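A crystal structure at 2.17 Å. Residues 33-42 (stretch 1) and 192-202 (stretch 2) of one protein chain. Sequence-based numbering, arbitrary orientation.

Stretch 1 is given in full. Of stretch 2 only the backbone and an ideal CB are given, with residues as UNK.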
# COMPACT_ATOMS: atom_id res chain seq x y z
N GLU A 33 -7.43 -14.87 -9.72
CA GLU A 33 -7.91 -13.62 -10.31
C GLU A 33 -6.89 -13.08 -11.29
O GLU A 33 -7.25 -12.60 -12.36
CB GLU A 33 -8.20 -12.56 -9.24
CG GLU A 33 -9.34 -12.90 -8.28
CD GLU A 33 -9.55 -11.84 -7.21
OE1 GLU A 33 -8.78 -10.85 -7.15
OE2 GLU A 33 -10.50 -11.99 -6.41
N MET A 34 -5.61 -13.14 -10.90
CA MET A 34 -4.53 -12.65 -11.74
C MET A 34 -4.51 -13.39 -13.06
O MET A 34 -4.31 -12.79 -14.11
CB MET A 34 -3.16 -12.79 -11.05
CG MET A 34 -2.93 -11.92 -9.83
SD MET A 34 -1.33 -12.15 -9.02
CE MET A 34 -1.79 -11.88 -7.32
N ILE A 35 -4.73 -14.70 -13.00
CA ILE A 35 -4.70 -15.56 -14.18
C ILE A 35 -5.84 -15.20 -15.14
O ILE A 35 -5.65 -15.18 -16.35
CB ILE A 35 -4.78 -17.05 -13.77
CG1 ILE A 35 -3.48 -17.45 -13.05
CG2 ILE A 35 -5.03 -17.94 -14.99
CD1 ILE A 35 -3.40 -18.93 -12.67
N GLU A 36 -7.01 -14.89 -14.59
CA GLU A 36 -8.11 -14.41 -15.41
C GLU A 36 -7.79 -13.04 -16.04
O GLU A 36 -8.19 -12.76 -17.16
CB GLU A 36 -9.40 -14.32 -14.59
CG GLU A 36 -10.61 -13.90 -15.39
CD GLU A 36 -11.80 -13.55 -14.51
OE1 GLU A 36 -11.77 -13.89 -13.31
OE2 GLU A 36 -12.77 -12.95 -15.03
N GLY A 37 -7.08 -12.20 -15.30
CA GLY A 37 -6.72 -10.88 -15.79
C GLY A 37 -5.71 -10.88 -16.92
O GLY A 37 -5.63 -9.92 -17.69
N MET A 38 -4.94 -11.95 -17.06
CA MET A 38 -3.96 -12.02 -18.14
C MET A 38 -4.60 -12.16 -19.52
O MET A 38 -3.94 -11.98 -20.54
CB MET A 38 -2.97 -13.16 -17.89
CG MET A 38 -1.95 -12.87 -16.78
SD MET A 38 -0.93 -11.44 -17.15
CE MET A 38 -0.14 -11.97 -18.68
N GLN A 39 -5.90 -12.46 -19.56
CA GLN A 39 -6.61 -12.61 -20.83
C GLN A 39 -6.66 -11.31 -21.63
O GLN A 39 -6.63 -11.33 -22.86
CB GLN A 39 -8.03 -13.13 -20.59
CG GLN A 39 -8.08 -14.55 -20.03
CD GLN A 39 -7.56 -15.59 -21.01
OE1 GLN A 39 -7.39 -15.31 -22.20
NE2 GLN A 39 -7.30 -16.80 -20.52
N SER A 40 -6.71 -10.18 -20.93
CA SER A 40 -6.75 -8.89 -21.61
C SER A 40 -5.35 -8.29 -21.74
O SER A 40 -5.20 -7.14 -22.12
CB SER A 40 -7.65 -7.92 -20.84
OG SER A 40 -8.87 -8.54 -20.47
N VAL A 41 -4.34 -9.08 -21.40
CA VAL A 41 -2.96 -8.60 -21.45
C VAL A 41 -2.17 -9.35 -22.52
O VAL A 41 -2.25 -10.57 -22.61
CB VAL A 41 -2.24 -8.78 -20.10
CG1 VAL A 41 -0.82 -8.22 -20.18
CG2 VAL A 41 -3.01 -8.09 -18.97
N ASP A 42 -1.41 -8.62 -23.33
CA ASP A 42 -0.51 -9.21 -24.31
C ASP A 42 0.84 -9.53 -23.67
O ASP A 42 1.66 -8.64 -23.46
CB ASP A 42 -0.33 -8.26 -25.50
CG ASP A 42 0.56 -8.84 -26.61
OD1 ASP A 42 0.86 -10.05 -26.59
OD2 ASP A 42 0.93 -8.06 -27.52
N UNK A 192 -9.26 -6.76 -6.62
CA UNK A 192 -9.90 -7.55 -7.67
C UNK A 192 -8.96 -7.69 -8.87
O UNK A 192 -9.04 -6.94 -9.86
CB UNK A 192 -11.22 -6.91 -8.10
N UNK A 193 -8.07 -8.68 -8.80
CA UNK A 193 -6.96 -8.75 -9.74
C UNK A 193 -7.40 -9.13 -11.14
O UNK A 193 -6.59 -9.12 -12.07
CB UNK A 193 -5.92 -9.75 -9.24
N UNK A 194 -8.67 -9.45 -11.30
CA UNK A 194 -9.20 -9.71 -12.63
C UNK A 194 -9.34 -8.42 -13.44
O UNK A 194 -9.39 -8.46 -14.67
CB UNK A 194 -10.55 -10.42 -12.53
N UNK A 195 -9.42 -7.26 -12.77
CA UNK A 195 -9.42 -5.98 -13.48
C UNK A 195 -8.22 -5.10 -13.12
O UNK A 195 -7.86 -4.22 -13.89
CB UNK A 195 -10.72 -5.22 -13.18
N UNK A 196 -7.59 -5.34 -11.99
CA UNK A 196 -6.37 -4.60 -11.64
C UNK A 196 -5.17 -5.03 -12.51
O UNK A 196 -4.35 -4.19 -12.88
CB UNK A 196 -6.04 -4.81 -10.16
N UNK A 197 -5.08 -6.32 -12.86
CA UNK A 197 -3.92 -6.81 -13.64
C UNK A 197 -3.77 -6.12 -15.00
O UNK A 197 -2.67 -5.68 -15.32
CB UNK A 197 -4.04 -8.32 -13.86
N UNK A 198 -4.86 -6.00 -15.79
CA UNK A 198 -4.64 -5.22 -17.01
C UNK A 198 -4.27 -3.75 -16.73
O UNK A 198 -3.52 -3.15 -17.50
CB UNK A 198 -5.90 -5.27 -17.88
N UNK A 199 -4.77 -3.19 -15.63
CA UNK A 199 -4.44 -1.80 -15.29
C UNK A 199 -2.97 -1.66 -14.87
O UNK A 199 -2.36 -0.61 -15.06
CB UNK A 199 -5.35 -1.30 -14.17
N UNK A 200 -2.39 -2.73 -14.32
CA UNK A 200 -0.96 -2.74 -13.98
C UNK A 200 -0.08 -2.52 -15.21
O UNK A 200 1.08 -2.08 -15.09
CB UNK A 200 -0.59 -4.06 -13.31
N UNK A 201 -0.61 -2.83 -16.39
CA UNK A 201 0.15 -2.75 -17.64
C UNK A 201 -0.40 -1.69 -18.57
O UNK A 201 -0.03 -1.63 -19.74
CB UNK A 201 0.15 -4.11 -18.35
N UNK A 202 -1.30 -0.85 -18.04
CA UNK A 202 -1.83 0.27 -18.80
C UNK A 202 -0.69 1.14 -19.26
O UNK A 202 0.20 1.46 -18.48
CB UNK A 202 -2.83 1.08 -17.97

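The helix of residues 33-37 and that of 193-200 approach to 7.0 Å between axes at 53°, with the closest CA pair at Gly 37, whose CA lies 4.2 Å from the CA of position 194.

Position 192 precedes the helix, with phi/psi of -81/84 and CA-to-CB pointing away from stretch 1. Many residues would fit; phi also permits proline. The residue is Pro 192, whose CA lies 3.5 Å from Glu 33 OE1.

At position 193, CA-to-CB points toward stretch 1, and the ideal CB is 3.6 Å from Glu 33 CB and 3.7 Å from Met 34 CG. The backbone N faces the carboxylate of Glu 33, a bond open to any residue but proline. The extended Met 34 offers an apolar flank suited to a large aliphatic or aromatic side chain. Tyr 193 occupies it: its N donates to Glu 33 OE1 (2.8 Å, 160°), while Met 34 CE sits over one ring face, 4.2 Å from the centroid, in a CH-pi contact.

Position 194 points sideways between the carboxylates of Glu 33 and Glu 36. A basic or neutral polar side chain would seem the natural choice here. The deposited residue is instead Glu 194, whose OE1 comes within 3.6 Å of Glu 33 OE1, a close pair of like charges. The CA of Glu 194 makes a CA-H...O contact with Glu 33 O at 3.5 Å.

Positions 195 and 196 have no part of stretch 1 within 5.5 Å of their ideal CB atoms, so many residues would fit; they are Val 195 and Val 196.

Position 197 points toward stretch 1, over Gly 37, where the absence of a side chain leaves room, and among Met 34, Met 38 and Val 41. A medium-sized aliphatic residue would suit. Val 197 packs CG2 4.0 Å from Met 34 CG and CG1 3.9 Å from Val 41 CG2. A CB on Gly 37 would lie 2.9 Å from Val 197 CB, a clash.

Position 198 points sideways beside Ser 40 and Val 41, and its N has no bond to the preceding turn, so proline is acceptable, as are small apolar residues. Pro 198 places CG 3.6 Å from Gly 37 O, at the helix kink.

Stretch 1 sets no preference at 199, 200 or 202, so many residues would fit; they are Ala 199, Leu 200 and Ala 202. Position 201 points toward Val 41, favouring an apolar side chain, aliphatic or aromatic. Phe 201 brings CD2 to 3.9 Å from Val 41 CG1.

Stretch 2 (192-202) PYEVVVPALFA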
# COMPACT_ATOMS: atom_id res chain seq x y z
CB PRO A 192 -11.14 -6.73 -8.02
CG PRO A 192 -10.68 -5.30 -7.76
CD PRO A 192 -9.79 -5.39 -6.56
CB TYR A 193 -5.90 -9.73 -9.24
CG TYR A 193 -5.07 -9.14 -8.13
CD1 TYR A 193 -4.08 -8.21 -8.42
CD2 TYR A 193 -5.29 -9.50 -6.81
CE1 TYR A 193 -3.32 -7.65 -7.42
CE2 TYR A 193 -4.52 -8.94 -5.79
CZ TYR A 193 -3.55 -8.02 -6.10
OH TYR A 193 -2.78 -7.44 -5.12
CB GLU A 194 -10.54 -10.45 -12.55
CG GLU A 194 -11.71 -9.59 -12.12
CD GLU A 194 -11.89 -9.47 -10.61
OE1 GLU A 194 -10.97 -9.85 -9.83
OE2 GLU A 194 -12.97 -9.00 -10.21
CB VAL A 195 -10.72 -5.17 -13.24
CG1 VAL A 195 -11.85 -5.70 -14.12
CG2 VAL A 195 -11.11 -5.15 -11.74
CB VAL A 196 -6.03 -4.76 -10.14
CG1 VAL A 196 -4.58 -4.35 -9.87
CG2 VAL A 196 -6.98 -3.92 -9.30
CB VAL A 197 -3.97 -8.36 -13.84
CG1 VAL A 197 -3.24 -8.79 -15.14
CG2 VAL A 197 -3.36 -9.07 -12.65
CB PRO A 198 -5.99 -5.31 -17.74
CG PRO A 198 -6.65 -6.53 -17.18
CD PRO A 198 -6.22 -6.57 -15.74
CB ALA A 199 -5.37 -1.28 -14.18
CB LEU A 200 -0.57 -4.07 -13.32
CG LEU A 200 -1.18 -4.64 -12.04
CD1 LEU A 200 -0.65 -6.07 -11.84
CD2 LEU A 200 -0.85 -3.78 -10.84
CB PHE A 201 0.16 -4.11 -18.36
CG PHE A 201 0.75 -5.23 -17.55
CD1 PHE A 201 2.12 -5.35 -17.41
CD2 PHE A 201 -0.07 -6.16 -16.92
CE1 PHE A 201 2.67 -6.39 -16.66
CE2 PHE A 201 0.47 -7.19 -16.15
CZ PHE A 201 1.84 -7.30 -16.02
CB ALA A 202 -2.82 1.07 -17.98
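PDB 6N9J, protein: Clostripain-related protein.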